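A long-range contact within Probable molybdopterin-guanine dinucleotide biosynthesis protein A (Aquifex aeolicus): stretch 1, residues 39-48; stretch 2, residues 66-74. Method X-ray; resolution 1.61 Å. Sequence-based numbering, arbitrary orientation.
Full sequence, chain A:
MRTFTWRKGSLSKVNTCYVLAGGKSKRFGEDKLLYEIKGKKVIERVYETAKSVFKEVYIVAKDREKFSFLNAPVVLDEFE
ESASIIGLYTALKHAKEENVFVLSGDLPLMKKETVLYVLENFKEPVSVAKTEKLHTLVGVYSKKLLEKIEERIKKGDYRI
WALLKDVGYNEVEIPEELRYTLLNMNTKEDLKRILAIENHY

Stretch 1 (39-48) GKKVIERVYE
Stretch 2 66-74: KFSFLNAPV

No direct hydrogen bond joins these two stretches; their polar groups meet through two waters, while side chains and backbone pack directly against one another. The example illustrates a general principle: a helix can dock on an irregular segment by shape, with waters linking polar groups across the contact.

Residues 39-48 lie within a regular helix, phi/psi near -65/-40, with backbone hydrogen bonds such as Tyr47 N to Ile43 O at 2.9 Å. Stretch 2 enters through a 3-10 segment ending at Leu70, where Leu70 N donates to Phe67 O at 3.1 Å; Asn71 then adopts positive phi (54/40) and Ala72 extends (-129/157). The two chains run in the same general direction, with Lys40 CA 8.8 Å from Phe67 CA and Glu44 CA 6.3 Å from Leu70 CA.

Ile43 (chi1 t, chi2 t) points toward stretch 2. Its CD1 lies 4.0 Å from Phe67 CE1, and its CG2 lies 4.1 Å from Phe69 CZ and 4.2 Å from Leu70 CD2. Phe67 and Leu70 are m at chi1, whereas Phe69 is p, its ring edge meeting the helix backbone with CE1 3.7 Å from Lys40 O. Leu70 (chi2 t) brings CD2 within 3.6 Å of Glu44 CA.

Tyr47 (chi1 t, chi2 61°) reaches past Leu70, its CE2 3.7 Å from Leu70 O, and sets OH 3.1 Å and CZ 3.2 Å from Ala72 CB, a short van der Waals contact.

One water O donates to both Glu44 OE2 (2.9 Å) and Phe69 O (2.7 Å). The second water O lies 2.7 Å from both Asn71 O, to which it donates, and Tyr47 OH, to which it is also hydrogen-bonded. Within the helix, Glu44 (chi1 t, chi2 t) forms a salt bridge, Lys41 NZ donating to Glu44 OE1 at 3.1 Å.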

ATOM      1  N   GLY A  39       7.829 -13.398   5.102  1.00 16.09           N
ATOM      2  CA  GLY A  39       7.500 -12.100   4.539  1.00 15.42           C
ATOM      3  C   GLY A  39       7.638 -12.012   3.029  1.00 16.46           C
ATOM      4  O   GLY A  39       6.944 -11.226   2.383  1.00 16.15           O
ATOM      5  N   LYS A  40       8.535 -12.807   2.452  1.00 15.23           N
ATOM      6  CA  LYS A  40       8.717 -12.794   1.004  1.00 16.70           C
ATOM      7  C   LYS A  40       7.525 -13.448   0.315  1.00 16.33           C
ATOM      8  O   LYS A  40       7.086 -12.992  -0.735  1.00 16.34           O
ATOM      9  CB  LYS A  40       9.995 -13.534   0.609  1.00 17.36           C
ATOM     10  CG  LYS A  40      11.276 -12.898   1.104  1.00 19.17           C
ATOM     11  CD  LYS A  40      12.460 -13.803   0.805  1.00 21.48           C
ATOM     12  CE  LYS A  40      13.696 -13.380   1.586  1.00 22.29           C
ATOM     13  NZ  LYS A  40      14.808 -14.357   1.400  1.00 22.16           N
ATOM     14  N   LYS A  41       7.012 -14.525   0.905  1.00 17.50           N
ATOM     15  CA  LYS A  41       5.860 -15.220   0.341  1.00 18.76           C
ATOM     16  C   LYS A  41       4.641 -14.319   0.481  1.00 17.39           C
ATOM     17  O   LYS A  41       3.757 -14.303  -0.376  1.00 18.08           O
ATOM     18  CB  LYS A  41       5.607 -16.533   1.088  1.00 20.51           C
ATOM     19  CG  LYS A  41       6.707 -17.566   0.924  1.00 25.20           C
ATOM     20  CD  LYS A  41       6.848 -18.004  -0.525  1.00 27.67           C
ATOM     21  CE  LYS A  41       5.574 -18.659  -1.048  1.00 30.41           C
ATOM     22  NZ  LYS A  41       5.755 -19.216  -2.420  1.00 31.36           N
ATOM     23  N   VAL A  42       4.606 -13.574   1.579  1.00 16.66           N
ATOM     24  CA  VAL A  42       3.499 -12.667   1.837  1.00 15.50           C
ATOM     25  C   VAL A  42       3.418 -11.565   0.780  1.00 14.85           C
ATOM     26  O   VAL A  42       2.362 -11.359   0.182  1.00 14.24           O
ATOM     27  CB  VAL A  42       3.619 -12.027   3.240  1.00 14.92           C
ATOM     28  CG1 VAL A  42       2.561 -10.940   3.411  1.00 16.46           C
ATOM     29  CG2 VAL A  42       3.447 -13.096   4.315  1.00 16.86           C
ATOM     30  N   ILE A  43       4.522 -10.864   0.527  1.00 14.36           N
ATOM     31  CA  ILE A  43       4.467  -9.794  -0.468  1.00 15.08           C
ATOM     32  C   ILE A  43       4.202 -10.364  -1.855  1.00 14.76           C
ATOM     33  O   ILE A  43       3.566  -9.720  -2.694  1.00 13.40           O
ATOM     34  CB  ILE A  43       5.758  -8.929  -0.488  1.00 15.56           C
ATOM     35  CG1 ILE A  43       5.506  -7.667  -1.320  1.00 16.88           C
ATOM     36  CG2 ILE A  43       6.925  -9.711  -1.073  1.00 15.90           C
ATOM     37  CD1 ILE A  43       6.628  -6.644  -1.264  1.00 17.67           C
ATOM     38  N   GLU A  44       4.684 -11.578  -2.098  1.00 15.60           N
ATOM     39  CA  GLU A  44       4.455 -12.226  -3.382  1.00 15.20           C
ATOM     40  C   GLU A  44       2.948 -12.393  -3.559  1.00 14.98           C
ATOM     41  O   GLU A  44       2.400 -12.110  -4.626  1.00 15.50           O
ATOM     42  CB  GLU A  44       5.137 -13.596  -3.407  1.00 16.22           C
ATOM     43  CG  GLU A  44       5.043 -14.324  -4.738  1.00 20.67           C
ATOM     44  CD  GLU A  44       5.741 -15.676  -4.705  1.00 21.82           C
ATOM     45  OE1 GLU A  44       5.297 -16.563  -3.951  1.00 27.51           O
ATOM     46  OE2 GLU A  44       6.739 -15.848  -5.431  1.00 26.71           O
ATOM     47  N   ARG A  45       2.278 -12.841  -2.503  1.00 14.40           N
ATOM     48  CA  ARG A  45       0.836 -13.032  -2.555  1.00 16.51           C
ATOM     49  C   ARG A  45       0.092 -11.713  -2.741  1.00 16.02           C
ATOM     50  O   ARG A  45      -0.874 -11.639  -3.505  1.00 16.25           O
ATOM     51  CB  ARG A  45       0.337 -13.724  -1.285  1.00 17.03           C
ATOM     52  CG  ARG A  45       0.849 -15.148  -1.106  1.00 25.67           C
ATOM     53  CD  ARG A  45      -0.104 -15.971  -0.249  1.00 27.23           C
ATOM     54  NE  ARG A  45      -0.158 -15.521   1.140  1.00 31.72           N
ATOM     55  CZ  ARG A  45       0.780 -15.775   2.050  1.00 32.51           C
ATOM     56  NH1 ARG A  45       1.855 -16.483   1.725  1.00 31.81           N
ATOM     57  NH2 ARG A  45       0.642 -15.322   3.289  1.00 34.16           N
ATOM     58  N   VAL A  46       0.536 -10.672  -2.043  1.00 14.16           N
ATOM     59  CA  VAL A  46      -0.107  -9.368  -2.154  1.00 14.20           C
ATOM     60  C   VAL A  46       0.024  -8.855  -3.582  1.00 14.05           C
ATOM     61  O   VAL A  46      -0.916  -8.286  -4.136  1.00 13.51           O
ATOM     62  CB  VAL A  46       0.525  -8.337  -1.195  1.00 12.92           C
ATOM     63  CG1 VAL A  46      -0.056  -6.955  -1.454  1.00 14.37           C
ATOM     64  CG2 VAL A  46       0.266  -8.747   0.247  1.00 16.36           C
ATOM     65  N   TYR A  47       1.198  -9.063  -4.168  1.00 13.88           N
ATOM     66  CA  TYR A  47       1.471  -8.628  -5.529  1.00 15.58           C
ATOM     67  C   TYR A  47       0.557  -9.333  -6.524  1.00 16.69           C
ATOM     68  O   TYR A  47      -0.026  -8.698  -7.404  1.00 15.48           O
ATOM     69  CB  TYR A  47       2.936  -8.907  -5.879  1.00 17.20           C
ATOM     70  CG  TYR A  47       3.280  -8.609  -7.315  1.00 19.57           C
ATOM     71  CD1 TYR A  47       3.151  -7.321  -7.830  1.00 19.46           C
ATOM     72  CD2 TYR A  47       3.721  -9.619  -8.167  1.00 23.09           C
ATOM     73  CE1 TYR A  47       3.450  -7.048  -9.161  1.00 22.91           C
ATOM     74  CE2 TYR A  47       4.023  -9.358  -9.495  1.00 24.10           C
ATOM     75  CZ  TYR A  47       3.885  -8.072  -9.987  1.00 25.28           C
ATOM     76  OH  TYR A  47       4.196  -7.806 -11.299  1.00 26.32           O
ATOM     77  N   GLU A  48       0.427 -10.645  -6.377  1.00 17.58           N
ATOM     78  CA  GLU A  48      -0.428 -11.407  -7.273  1.00 18.65           C
ATOM     79  C   GLU A  48      -1.886 -10.983  -7.106  1.00 16.90           C
ATOM     80  O   GLU A  48      -2.622 -10.879  -8.081  1.00 16.86           O
ATOM     81  CB  GLU A  48      -0.255 -12.903  -7.008  1.00 22.08           C
ATOM     82  CG  GLU A  48       1.184 -13.358  -7.203  1.00 28.15           C
ATOM     83  CD  GLU A  48       1.341 -14.864  -7.201  1.00 32.11           C
ATOM     84  OE1 GLU A  48       0.962 -15.506  -6.197  1.00 35.45           O
ATOM     85  OE2 GLU A  48       1.847 -15.406  -8.206  1.00 34.62           O
ATOM     86  N   LYS A  66      16.716  -6.796  -4.437  1.00 23.21           N
ATOM     87  CA  LYS A  66      16.140  -7.455  -3.276  1.00 23.41           C
ATOM     88  C   LYS A  66      14.762  -8.028  -3.606  1.00 22.40           C
ATOM     89  O   LYS A  66      14.297  -8.953  -2.943  1.00 21.71           O
ATOM     90  CB  LYS A  66      16.033  -6.453  -2.121  1.00 23.18           C
ATOM     91  CG  LYS A  66      15.397  -6.993  -0.848  1.00 27.09           C
ATOM     92  CD  LYS A  66      15.482  -5.956   0.265  1.00 26.42           C
ATOM     93  CE  LYS A  66      14.949  -6.484   1.586  1.00 25.44           C
ATOM     94  NZ  LYS A  66      13.487  -6.745   1.554  1.00 25.84           N
ATOM     95  N   PHE A  67      14.120  -7.483  -4.636  1.00 21.65           N
ATOM     96  CA  PHE A  67      12.792  -7.941  -5.034  1.00 19.38           C
ATOM     97  C   PHE A  67      12.711  -8.465  -6.461  1.00 19.23           C
ATOM     98  O   PHE A  67      11.635  -8.508  -7.060  1.00 19.82           O
ATOM     99  CB  PHE A  67      11.776  -6.816  -4.819  1.00 19.10           C
ATOM    100  CG  PHE A  67      11.583  -6.472  -3.380  1.00 18.42           C
ATOM    101  CD1 PHE A  67      10.764  -7.254  -2.572  1.00 17.69           C
ATOM    102  CD2 PHE A  67      12.288  -5.421  -2.805  1.00 16.92           C
ATOM    103  CE1 PHE A  67      10.653  -7.001  -1.211  1.00 16.73           C
ATOM    104  CE2 PHE A  67      12.186  -5.158  -1.442  1.00 16.66           C
ATOM    105  CZ  PHE A  67      11.368  -5.950  -0.642  1.00 16.79           C
ATOM    106  N   SER A  68      13.854  -8.873  -7.002  1.00 20.38           N
ATOM    107  CA  SER A  68      13.886  -9.410  -8.353  1.00 20.64           C
ATOM    108  C   SER A  68      13.063 -10.691  -8.406  1.00 20.18           C
ATOM    109  O   SER A  68      12.527 -11.047  -9.453  1.00 21.19           O
ATOM    110  CB  SER A  68      15.326  -9.713  -8.772  1.00 22.79           C
ATOM    111  OG  SER A  68      16.130  -8.552  -8.716  1.00 27.16           O
ATOM    112  N   PHE A  69      12.962 -11.376  -7.268  1.00 21.03           N
ATOM    113  CA  PHE A  69      12.221 -12.630  -7.197  1.00 20.10           C
ATOM    114  C   PHE A  69      10.729 -12.480  -7.484  1.00 20.96           C
ATOM    115  O   PHE A  69      10.037 -13.470  -7.710  1.00 20.80           O
ATOM    116  CB  PHE A  69      12.430 -13.294  -5.828  1.00 20.79           C
ATOM    117  CG  PHE A  69      11.691 -12.628  -4.696  1.00 20.81           C
ATOM    118  CD1 PHE A  69      10.391 -13.010  -4.377  1.00 20.34           C
ATOM    119  CD2 PHE A  69      12.301 -11.626  -3.942  1.00 20.27           C
ATOM    120  CE1 PHE A  69       9.706 -12.407  -3.322  1.00 20.02           C
ATOM    121  CE2 PHE A  69      11.624 -11.014  -2.884  1.00 19.10           C
ATOM    122  CZ  PHE A  69      10.323 -11.409  -2.574  1.00 19.77           C
ATOM    123  N   LEU A  70      10.234 -11.244  -7.476  1.00 20.68           N
ATOM    124  CA  LEU A  70       8.821 -10.993  -7.744  1.00 21.08           C
ATOM    125  C   LEU A  70       8.528 -10.872  -9.235  1.00 20.85           C
ATOM    126  O   LEU A  70       7.366 -10.871  -9.641  1.00 22.49           O
ATOM    127  CB  LEU A  70       8.361  -9.716  -7.030  1.00 21.05           C
ATOM    128  CG  LEU A  70       8.284  -9.782  -5.504  1.00 21.23           C
ATOM    129  CD1 LEU A  70       7.896  -8.414  -4.958  1.00 20.56           C
ATOM    130  CD2 LEU A  70       7.260 -10.829  -5.084  1.00 20.36           C
ATOM    131  N   ASN A  71       9.579 -10.775 -10.047  1.00 22.41           N
ATOM    132  CA  ASN A  71       9.417 -10.650 -11.494  1.00 23.15           C
ATOM    133  C   ASN A  71       8.496  -9.467 -11.771  1.00 24.09           C
ATOM    134  O   ASN A  71       7.644  -9.521 -12.663  1.00 24.49           O
ATOM    135  CB  ASN A  71       8.788 -11.922 -12.068  1.00 24.56           C
ATOM    136  CG  ASN A  71       8.750 -11.924 -13.585  1.00 25.77           C
ATOM    137  OD1 ASN A  71       7.930 -12.611 -14.197  1.00 28.52           O
ATOM    138  ND2 ASN A  71       9.646 -11.165 -14.199  1.00 23.68           N
ATOM    139  N   ALA A  72       8.679  -8.399 -11.001  1.00 23.32           N
ATOM    140  CA  ALA A  72       7.839  -7.215 -11.136  1.00 22.73           C
ATOM    141  C   ALA A  72       8.607  -5.908 -11.270  1.00 21.12           C
ATOM    142  O   ALA A  72       9.759  -5.797 -10.851  1.00 21.70           O
ATOM    143  CB  ALA A  72       6.906  -7.124  -9.942  1.00 23.60           C
ATOM    144  N   PRO A  73       7.962  -4.891 -11.858  1.00 21.03           N
ATOM    145  CA  PRO A  73       8.601  -3.585 -12.032  1.00 20.37           C
ATOM    146  C   PRO A  73       8.718  -2.891 -10.676  1.00 20.96           C
ATOM    147  O   PRO A  73       7.744  -2.819  -9.925  1.00 20.53           O
ATOM    148  CB  PRO A  73       7.654  -2.863 -12.986  1.00 20.85           C
ATOM    149  CG  PRO A  73       6.323  -3.428 -12.628  1.00 20.39           C
ATOM    150  CD  PRO A  73       6.615  -4.903 -12.457  1.00 21.62           C
ATOM    151  N   VAL A  74       9.910  -2.389 -10.373  1.00 18.81           N
ATOM    152  CA  VAL A  74      10.167  -1.715  -9.106  1.00 18.62           C
ATOM    153  C   VAL A  74      10.319  -0.210  -9.249  1.00 18.85           C
ATOM    154  O   VAL A  74      11.063   0.270 -10.105  1.00 22.09           O
ATOM    155  CB  VAL A  74      11.467  -2.241  -8.449  1.00 17.95           C
ATOM    156  CG1 VAL A  74      11.743  -1.482  -7.156  1.00 18.46           C
ATOM    157  CG2 VAL A  74      11.358  -3.731  -8.183  1.00 21.76           C
TER
HETATM  158  O   HOH W   1       7.496 -14.346  -7.740  1.00 28.43           O
HETATM  159  O   HOH W   2       4.954  -9.990 -12.714  1.00 30.48           O